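Local coordinates for protein protease (Helicobacter pylori, PDB 5EUF) that probably acts as a zinc-dependent M16-family peptidase and virulence factor that cleaves the cytoplasmic tail of human junctional adhesion molecule A, at residues V39-E44 with W162-F167; T86-T91 with H158-T163; A271-L276 with S309-I314. All coordinates share one frame; numbering follows the deposited sequence.

Contact 1: V39-E44 with W162-F167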
loop_
_atom_site.group_PDB
_atom_site.type_symbol
_atom_site.label_atom_id
_atom_site.label_comp_id
_atom_site.label_asym_id
_atom_site.label_seq_id
_atom_site.Cartn_x
_atom_site.Cartn_y
_atom_site.Cartn_z
ATOM N N VAL B 39 -11.717 15.928 5.035
ATOM C CA VAL B 39 -10.648 14.993 5.364
ATOM C C VAL B 39 -11.187 13.586 5.534
ATOM O O VAL B 39 -12.295 13.391 6.032
ATOM C CB VAL B 39 -9.919 15.364 6.666
ATOM C CG1 VAL B 39 -8.463 14.930 6.585
ATOM C CG2 VAL B 39 -10.034 16.848 6.959
ATOM N N GLY B 40 -10.388 12.604 5.141
ATOM C CA GLY B 40 -10.757 11.215 5.319
ATOM C C GLY B 40 -9.521 10.344 5.293
ATOM O O GLY B 40 -8.405 10.831 5.468
ATOM N N SER B 41 -9.719 9.050 5.067
ATOM C CA SER B 41 -8.606 8.120 4.988
ATOM C C SER B 41 -7.821 8.338 3.698
ATOM O O SER B 41 -6.685 7.882 3.572
ATOM C CB SER B 41 -9.104 6.677 5.071
ATOM O OG SER B 41 -9.954 6.365 3.981
ATOM N N ARG B 42 -8.432 9.043 2.748
ATOM C CA ARG B 42 -7.797 9.300 1.461
ATOM C C ARG B 42 -6.690 10.342 1.597
ATOM O O ARG B 42 -5.851 10.496 0.710
ATOM C CB ARG B 42 -8.827 9.758 0.426
ATOM C CG ARG B 42 -9.066 11.253 0.426
ATOM C CD ARG B 42 -10.017 11.683 -0.676
ATOM N NE ARG B 42 -9.770 13.069 -1.054
ATOM C CZ ARG B 42 -9.103 13.430 -2.143
ATOM N NH1 ARG B 42 -8.638 12.502 -2.966
ATOM N NH2 ARG B 42 -8.909 14.714 -2.414
ATOM N N ASN B 43 -6.697 11.058 2.717
ATOM C CA ASN B 43 -5.670 12.051 2.994
ATOM C C ASN B 43 -4.576 11.489 3.895
ATOM O O ASN B 43 -3.736 12.228 4.407
ATOM C CB ASN B 43 -6.289 13.291 3.634
ATOM C CG ASN B 43 -7.424 13.863 2.812
ATOM O OD1 ASN B 43 -8.595 13.564 3.054
ATOM N ND2 ASN B 43 -7.082 14.691 1.832
ATOM N N GLU B 44 -4.593 10.175 4.088
ATOM C CA GLU B 44 -3.590 9.509 4.911
ATOM C C GLU B 44 -2.518 8.855 4.051
ATOM O O GLU B 44 -2.592 8.871 2.819
ATOM C CB GLU B 44 -4.241 8.457 5.811
ATOM C CG GLU B 44 -5.330 8.995 6.718
ATOM C CD GLU B 44 -6.042 7.892 7.468
ATOM O OE1 GLU B 44 -5.800 6.710 7.142
ATOM O OE2 GLU B 44 -6.838 8.202 8.383
ATOM N N TRP B 162 -6.741 1.087 1.919
ATOM C CA TRP B 162 -7.192 0.742 3.261
ATOM C C TRP B 162 -8.455 1.514 3.643
ATOM O O TRP B 162 -8.686 2.631 3.174
ATOM C CB TRP B 162 -6.084 1.005 4.285
ATOM C CG TRP B 162 -5.662 2.447 4.372
ATOM C CD1 TRP B 162 -6.187 3.406 5.189
ATOM C CD2 TRP B 162 -4.628 3.090 3.615
ATOM N NE1 TRP B 162 -5.547 4.604 4.987
ATOM C CE2 TRP B 162 -4.586 4.438 4.026
ATOM C CE3 TRP B 162 -3.737 2.657 2.628
ATOM C CZ2 TRP B 162 -3.686 5.355 3.487
ATOM C CZ3 TRP B 162 -2.844 3.568 2.095
ATOM C CH2 TRP B 162 -2.825 4.902 2.526
ATOM N N THR B 163 -9.270 0.899 4.495
ATOM C CA THR B 163 -10.467 1.534 5.030
ATOM C C THR B 163 -10.066 2.456 6.188
ATOM O O THR B 163 -8.971 2.313 6.734
ATOM C CB THR B 163 -11.484 0.477 5.496
ATOM O OG1 THR B 163 -11.034 -0.123 6.716
ATOM C CG2 THR B 163 -11.652 -0.596 4.428
ATOM N N PRO B 164 -10.934 3.417 6.558
ATOM C CA PRO B 164 -10.573 4.421 7.572
ATOM C C PRO B 164 -10.111 3.887 8.940
ATOM O O PRO B 164 -9.612 4.678 9.739
ATOM C CB PRO B 164 -11.870 5.234 7.735
ATOM C CG PRO B 164 -12.934 4.462 7.019
ATOM C CD PRO B 164 -12.228 3.735 5.932
ATOM N N ILE B 165 -10.258 2.593 9.208
ATOM C CA ILE B 165 -9.790 2.035 10.476
ATOM C C ILE B 165 -8.260 1.966 10.504
ATOM O O ILE B 165 -7.644 2.062 11.566
ATOM C CB ILE B 165 -10.386 0.627 10.743
ATOM C CG1 ILE B 165 -10.021 0.135 12.147
ATOM C CG2 ILE B 165 -9.925 -0.376 9.695
ATOM C CD1 ILE B 165 -10.535 1.015 13.267
ATOM N N GLY B 166 -7.650 1.816 9.331
ATOM C CA GLY B 166 -6.204 1.758 9.222
ATOM C C GLY B 166 -5.611 0.414 9.596
ATOM O O GLY B 166 -6.324 -0.504 9.998
ATOM N N PHE B 167 -4.294 0.298 9.460
ATOM C CA PHE B 167 -3.584 -0.920 9.831
ATOM C C PHE B 167 -3.236 -0.911 11.314
ATOM O O PHE B 167 -2.972 0.147 11.886
ATOM C CB PHE B 167 -2.320 -1.080 8.984
ATOM C CG PHE B 167 -2.599 -1.331 7.534
ATOM C CD1 PHE B 167 -2.876 -2.611 7.085
ATOM C CD2 PHE B 167 -2.598 -0.290 6.623
ATOM C CE1 PHE B 167 -3.142 -2.850 5.748
ATOM C CE2 PHE B 167 -2.862 -0.521 5.286
ATOM C CZ PHE B 167 -3.134 -1.805 4.848
#
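A buried loop-to-loop contact, held by one indole-carboxylate hydrogen bond, joins the turn after strand 30-37 to the segment leading into helix 168-172. Trp-162 NE1 donates to Glu-44 OE1 over 3.0 Å, with an N-H...O angle of 154°. The acceptor uses its anti lone pair; OE1 lies near the indole plane, at the ring edge, and the carboxylate is itself turned only 13° from the ring. Further along that edge, Trp-162 CZ2 lies 3.7 Å from Glu-44 C, also in plane. The Glu-44 chain runs extended beyond CG and takes its two oxygens on to the backbone N-H groups of Gly-50 (OE1) and Ala-52 (OE2). Those groups stand at the start of helix 51-58, which carries the inverted HxxEH zinc motif of M16 peptidases (His-53, Glu-56, His-57); the cluster of donors would probably keep Glu-44 ionised. Beside the bond, the backbones come closest at Ser-41 and Pro-164, their CA atoms 4.9 Å apart. Ser-41 CB touches Pro-164 CA at 3.7 Å. Pro-164 belongs to a type I turn, closed by Gly-166 N on Thr-163 O at 3.0 Å, and its side chain comes within about 5 Å of that of the zinc ligand His-53.

Contact 2: T86-T91 with H158-T163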
loop_
_atom_site.group_PDB
_atom_site.type_symbol
_atom_site.label_atom_id
_atom_site.label_comp_id
_atom_site.label_asym_id
_atom_site.label_seq_id
_atom_site.Cartn_x
_atom_site.Cartn_y
_atom_site.Cartn_z
ATOM N N THR B 86 -16.373 9.227 10.328
ATOM C CA THR B 86 -15.306 9.447 9.365
ATOM C C THR B 86 -15.388 8.396 8.266
ATOM O O THR B 86 -15.570 7.210 8.542
ATOM C CB THR B 86 -13.920 9.397 10.029
ATOM O OG1 THR B 86 -13.750 8.134 10.684
ATOM C CG2 THR B 86 -13.784 10.504 11.056
ATOM N N SER B 87 -15.271 8.832 7.019
ATOM C CA SER B 87 -15.254 7.899 5.904
ATOM C C SER B 87 -13.972 8.070 5.107
ATOM O O SER B 87 -12.991 8.626 5.602
ATOM C CB SER B 87 -16.478 8.096 5.007
ATOM O OG SER B 87 -16.527 9.415 4.493
ATOM N N PHE B 88 -13.986 7.590 3.870
ATOM C CA PHE B 88 -12.823 7.691 3.004
ATOM C C PHE B 88 -12.476 9.138 2.670
ATOM O O PHE B 88 -11.303 9.494 2.567
ATOM C CB PHE B 88 -13.060 6.912 1.712
ATOM C CG PHE B 88 -13.106 5.425 1.898
ATOM C CD1 PHE B 88 -14.285 4.795 2.257
ATOM C CD2 PHE B 88 -11.970 4.656 1.705
ATOM C CE1 PHE B 88 -14.328 3.424 2.425
ATOM C CE2 PHE B 88 -12.008 3.285 1.870
ATOM C CZ PHE B 88 -13.187 2.669 2.231
ATOM N N ASP B 89 -13.503 9.968 2.510
ATOM C CA ASP B 89 -13.320 11.295 1.930
ATOM C C ASP B 89 -13.679 12.445 2.864
ATOM O O ASP B 89 -13.130 13.540 2.745
ATOM C CB ASP B 89 -14.152 11.415 0.652
ATOM C CG ASP B 89 -13.874 10.294 -0.326
ATOM O OD1 ASP B 89 -12.704 9.876 -0.435
ATOM O OD2 ASP B 89 -14.826 9.830 -0.987
ATOM N N ILE B 90 -14.598 12.198 3.788
ATOM C CA ILE B 90 -15.163 13.274 4.592
ATOM C C ILE B 90 -15.269 12.909 6.072
ATOM O O ILE B 90 -15.672 11.800 6.423
ATOM C CB ILE B 90 -16.561 13.674 4.049
ATOM C CG1 ILE B 90 -17.279 14.625 5.007
ATOM C CG2 ILE B 90 -17.416 12.440 3.797
ATOM C CD1 ILE B 90 -18.730 14.870 4.638
ATOM N N THR B 91 -14.872 13.842 6.933
ATOM C CA THR B 91 -15.117 13.735 8.370
ATOM C C THR B 91 -16.297 14.630 8.740
ATOM O O THR B 91 -16.324 15.806 8.375
ATOM C CB THR B 91 -13.883 14.136 9.199
ATOM O OG1 THR B 91 -12.797 13.248 8.910
ATOM C CG2 THR B 91 -14.198 14.068 10.683
ATOM N N HIS B 158 -3.543 3.957 -4.543
ATOM C CA HIS B 158 -4.389 5.004 -3.977
ATOM C C HIS B 158 -4.720 4.696 -2.515
ATOM O O HIS B 158 -4.831 3.530 -2.139
ATOM C CB HIS B 158 -5.667 5.142 -4.808
ATOM C CG HIS B 158 -6.514 6.316 -4.436
ATOM N ND1 HIS B 158 -7.587 6.216 -3.578
ATOM C CD2 HIS B 158 -6.450 7.615 -4.811
ATOM C CE1 HIS B 158 -8.146 7.404 -3.438
ATOM N NE2 HIS B 158 -7.476 8.271 -4.176
ATOM N N PRO B 159 -4.859 5.740 -1.680
ATOM C CA PRO B 159 -5.194 5.579 -0.258
ATOM C C PRO B 159 -6.454 4.752 0.027
ATOM O O PRO B 159 -6.671 4.372 1.177
ATOM C CB PRO B 159 -5.387 7.020 0.209
ATOM C CG PRO B 159 -4.453 7.792 -0.634
ATOM C CD PRO B 159 -4.480 7.130 -1.989
ATOM N N TYR B 160 -7.260 4.464 -0.992
ATOM C CA TYR B 160 -8.403 3.571 -0.819
ATOM C C TYR B 160 -7.928 2.129 -0.647
ATOM O O TYR B 160 -8.736 1.207 -0.539
ATOM C CB TYR B 160 -9.368 3.671 -2.002
ATOM C CG TYR B 160 -10.121 4.980 -2.085
ATOM C CD1 TYR B 160 -10.134 5.870 -1.019
ATOM C CD2 TYR B 160 -10.827 5.323 -3.233
ATOM C CE1 TYR B 160 -10.824 7.069 -1.096
ATOM C CE2 TYR B 160 -11.519 6.516 -3.318
ATOM C CZ TYR B 160 -11.515 7.384 -2.248
ATOM O OH TYR B 160 -12.205 8.571 -2.331
ATOM N N HIS B 161 -6.610 1.951 -0.630
ATOM C CA HIS B 161 -5.980 0.667 -0.344
ATOM C C HIS B 161 -6.377 0.159 1.041
ATOM O O HIS B 161 -6.352 -1.042 1.306
ATOM C CB HIS B 161 -4.459 0.800 -0.446
ATOM C CG HIS B 161 -3.717 -0.486 -0.251
ATOM N ND1 HIS B 161 -3.795 -1.535 -1.142
ATOM C CD2 HIS B 161 -2.867 -0.885 0.725
ATOM C CE1 HIS B 161 -3.031 -2.527 -0.720
ATOM N NE2 HIS B 161 -2.457 -2.158 0.411
ATOM N N TRP B 162 -6.741 1.087 1.919
ATOM C CA TRP B 162 -7.192 0.742 3.261
ATOM C C TRP B 162 -8.455 1.514 3.643
ATOM O O TRP B 162 -8.686 2.631 3.174
ATOM C CB TRP B 162 -6.084 1.005 4.285
ATOM C CG TRP B 162 -5.662 2.447 4.372
ATOM C CD1 TRP B 162 -6.187 3.406 5.189
ATOM C CD2 TRP B 162 -4.628 3.090 3.615
ATOM N NE1 TRP B 162 -5.547 4.604 4.987
ATOM C CE2 TRP B 162 -4.586 4.438 4.026
ATOM C CE3 TRP B 162 -3.737 2.657 2.628
ATOM C CZ2 TRP B 162 -3.686 5.355 3.487
ATOM C CZ3 TRP B 162 -2.844 3.568 2.095
ATOM C CH2 TRP B 162 -2.825 4.902 2.526
ATOM N N THR B 163 -9.270 0.899 4.495
ATOM C CA THR B 163 -10.467 1.534 5.030
ATOM C C THR B 163 -10.066 2.456 6.188
ATOM O O THR B 163 -8.971 2.313 6.734
ATOM C CB THR B 163 -11.484 0.477 5.496
ATOM O OG1 THR B 163 -11.034 -0.123 6.716
ATOM C CG2 THR B 163 -11.652 -0.596 4.428
#
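Neither backbone segment is a regular strand or long helix: 86-91 bends round the tip between strands 81-86 and 91-98, whereas 158-163 contains a short 3-10 segment at 159-161. Ser-87 N and Ile-90 O close the bend at 3.1 Å, and Ser-87 OG adds a second bond to the same carbonyl oxygen. The two backbones stay well apart, the nearest CA atoms being those of Phe-88 and Thr-163 at 6.9 Å, so side chains make the junction. Phe-88 turns its edge to the face of Tyr-160 in an offset edge-to-face pair, with centroids 5.3 Å apart and planes at 84°; the closest carbons are Phe-88 CD2 and Tyr-160 CD1, at 3.5 Å. The opposite face of the Tyr-160 ring is covered over its centre by His-158 CE1, so the phenol ring lies between the two residues. This hairpin belongs to the six-stranded sheet of the catalytic M16 domain, and where strand 81-86 ends, Thr-86 OG1 is hydrogen-bonded to Glu-56 OE1, probably the catalytic proton acceptor. Beyond the aromatic pair, Tyr-160 OH donates to the syn lone pair of Asp-89 OD1, with the carboxylate plane turned 45° from the ring. Asp-307 N also binds Tyr-160 OH and Gln-306 N binds Asp-89 OD2, so the loop before strand 309-317 completes the polar cluster. His-158 is held in place as its ND1 accepts from Tyr-160 N at 3.1 Å, while NE2 reaches Asp-307. The far end of Phe-88 rests near Thr-163, CE2 lying 3.9 Å from Thr-163 CA.

Contact 3: A271-L276 with S309-I314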
loop_
_atom_site.group_PDB
_atom_site.type_symbol
_atom_site.label_atom_id
_atom_site.label_comp_id
_atom_site.label_asym_id
_atom_site.label_seq_id
_atom_site.Cartn_x
_atom_site.Cartn_y
_atom_site.Cartn_z
ATOM N N ALA B 271 -29.051 3.462 -9.344
ATOM C CA ALA B 271 -30.251 2.749 -9.766
ATOM C C ALA B 271 -29.993 1.249 -9.904
ATOM O O ALA B 271 -30.867 0.435 -9.604
ATOM C CB ALA B 271 -30.771 3.318 -11.076
ATOM N N LEU B 272 -28.797 0.889 -10.359
ATOM C CA LEU B 272 -28.431 -0.518 -10.496
ATOM C C LEU B 272 -28.374 -1.207 -9.134
ATOM O O LEU B 272 -28.795 -2.355 -8.994
ATOM C CB LEU B 272 -27.088 -0.664 -11.217
ATOM C CG LEU B 272 -27.133 -0.712 -12.746
ATOM C CD1 LEU B 272 -25.732 -0.757 -13.341
ATOM C CD2 LEU B 272 -27.948 -1.907 -13.214
ATOM N N SER B 273 -27.857 -0.498 -8.134
ATOM C CA SER B 273 -27.763 -1.040 -6.784
ATOM C C SER B 273 -29.148 -1.200 -6.167
ATOM O O SER B 273 -29.416 -2.175 -5.463
ATOM C CB SER B 273 -26.894 -0.144 -5.903
ATOM O OG SER B 273 -26.760 -0.689 -4.603
ATOM N N LYS B 274 -30.021 -0.233 -6.435
ATOM C CA LYS B 274 -31.412 -0.303 -5.997
ATOM C C LYS B 274 -32.089 -1.553 -6.549
ATOM O O LYS B 274 -32.912 -2.176 -5.879
ATOM C CB LYS B 274 -32.180 0.948 -6.440
ATOM C CG LYS B 274 -32.405 1.985 -5.345
ATOM C CD LYS B 274 -31.099 2.584 -4.849
ATOM C CE LYS B 274 -31.338 3.542 -3.692
ATOM N NZ LYS B 274 -32.002 2.863 -2.542
ATOM N N LEU B 275 -31.730 -1.914 -7.777
ATOM C CA LEU B 275 -32.308 -3.073 -8.446
ATOM C C LEU B 275 -31.674 -4.394 -8.010
ATOM O O LEU B 275 -32.375 -5.376 -7.758
ATOM C CB LEU B 275 -32.172 -2.921 -9.962
ATOM C CG LEU B 275 -32.448 -4.181 -10.781
ATOM C CD1 LEU B 275 -33.947 -4.394 -10.957
ATOM C CD2 LEU B 275 -31.727 -4.132 -12.124
ATOM N N LEU B 276 -30.347 -4.414 -7.927
ATOM C CA LEU B 276 -29.611 -5.655 -7.710
ATOM C C LEU B 276 -29.601 -6.129 -6.258
ATOM O O LEU B 276 -29.958 -7.274 -5.976
ATOM C CB LEU B 276 -28.169 -5.499 -8.199
ATOM C CG LEU B 276 -27.980 -5.412 -9.712
ATOM C CD1 LEU B 276 -26.527 -5.123 -10.049
ATOM C CD2 LEU B 276 -28.438 -6.697 -10.382
ATOM N N SER B 309 -14.000 5.019 -7.760
ATOM C CA SER B 309 -14.842 4.361 -6.771
ATOM C C SER B 309 -15.039 2.880 -7.051
ATOM O O SER B 309 -14.396 2.305 -7.929
ATOM C CB SER B 309 -16.203 5.058 -6.697
ATOM O OG SER B 309 -17.062 4.408 -5.780
ATOM N N VAL B 310 -15.951 2.275 -6.298
ATOM C CA VAL B 310 -16.176 0.839 -6.359
ATOM C C VAL B 310 -17.654 0.489 -6.190
ATOM O O VAL B 310 -18.325 0.984 -5.281
ATOM C CB VAL B 310 -15.336 0.107 -5.281
ATOM C CG1 VAL B 310 -16.003 -1.183 -4.843
ATOM C CG2 VAL B 310 -13.931 -0.165 -5.798
ATOM N N PHE B 311 -18.160 -0.350 -7.089
ATOM C CA PHE B 311 -19.480 -0.949 -6.928
ATOM C C PHE B 311 -19.292 -2.299 -6.255
ATOM O O PHE B 311 -18.566 -3.151 -6.761
ATOM C CB PHE B 311 -20.185 -1.104 -8.275
ATOM C CG PHE B 311 -21.662 -1.347 -8.162
ATOM C CD1 PHE B 311 -22.150 -2.595 -7.809
ATOM C CD2 PHE B 311 -22.562 -0.327 -8.419
ATOM C CE1 PHE B 311 -23.509 -2.819 -7.707
ATOM C CE2 PHE B 311 -23.922 -0.546 -8.321
ATOM C CZ PHE B 311 -24.397 -1.794 -7.965
ATOM N N LEU B 312 -19.946 -2.499 -5.118
ATOM C CA LEU B 312 -19.605 -3.621 -4.250
ATOM C C LEU B 312 -20.744 -4.618 -4.025
ATOM O O LEU B 312 -21.839 -4.239 -3.615
ATOM C CB LEU B 312 -19.120 -3.085 -2.904
ATOM C CG LEU B 312 -18.495 -4.087 -1.940
ATOM C CD1 LEU B 312 -17.320 -4.790 -2.595
ATOM C CD2 LEU B 312 -18.057 -3.382 -0.670
ATOM N N PHE B 313 -20.469 -5.893 -4.294
ATOM C CA PHE B 313 -21.393 -6.983 -3.974
ATOM C C PHE B 313 -20.886 -7.785 -2.779
ATOM O O PHE B 313 -19.753 -8.269 -2.790
ATOM C CB PHE B 313 -21.574 -7.924 -5.167
ATOM C CG PHE B 313 -22.251 -7.294 -6.347
ATOM C CD1 PHE B 313 -23.629 -7.356 -6.484
ATOM C CD2 PHE B 313 -21.510 -6.658 -7.329
ATOM C CE1 PHE B 313 -24.256 -6.783 -7.573
ATOM C CE2 PHE B 313 -22.131 -6.085 -8.421
ATOM C CZ PHE B 313 -23.504 -6.147 -8.542
ATOM N N ILE B 314 -21.719 -7.932 -1.755
ATOM C CA ILE B 314 -21.339 -8.710 -0.577
ATOM C C ILE B 314 -22.400 -9.754 -0.232
ATOM O O ILE B 314 -23.589 -9.441 -0.158
ATOM C CB ILE B 314 -21.103 -7.804 0.647
ATOM C CG1 ILE B 314 -20.004 -6.782 0.350
ATOM C CG2 ILE B 314 -20.738 -8.639 1.863
ATOM C CD1 ILE B 314 -19.668 -5.889 1.518
#
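Helix-on-sheet packing within the M16 inactive domain brings helix 266-276 against strand 309-317 of the five-stranded mixed sheet. The short axes are almost parallel, 2° apart in direction, and approach to 10.4 Å, a gap bridged by two phenylalanines two residues apart on the same side of the strand. Phe-311 extends from the sheet with CG anti to the backbone N (chi1 -164°) and pushes the tip of its ring at the helix backbone: CZ lies 3.6 Å from Ser-273 CB, and Ser-273 N meets the ring edge in plane. The Ser-273 hydroxyl is hydrogen-bonded to Glu-278 and Ser-300, and its CB faces the ring tip. Leu-272 adds a looser touch, its CB 4.3 Å from Phe-311 CE2. The alternate residues Val-310, Leu-312 and Ile-314 pack on helix 142-154, so the strand is covered on both sides. Towards the end of the helix Leu-276 reaches both rings with its CD1 methyl, its own flank backed by Leu-334 and Leu-337 of helix 323-338. That methyl is 4.5 Å from Phe-311 CE1, and meets the Phe-313 ring in plane at the edge, 3.5 Å from CZ.

Contacts 1 and 2 form one continuous patch: their centres are 4 Å apart, they share Trp-162 and Thr-163, and both end on the segment between helices 142-154 and 168-172. They also touch directly, Arg-42 N meeting Phe-88 O at 2.9 Å in a probable hydrogen bond. Together they lie beside the zinc-motif helix 51-58. Contact 3 follows later in the chain, its centre about 22 Å from that of contact 1 and 19 Å from that of contact 2, on the other sheet. Between them, Gln-306 and Asp-307, just before strand 309-317, bind residues of contact 2, and helix 142-154 packs against both Phe-88 and that strand, consistent with a junction between the two halves of the chain.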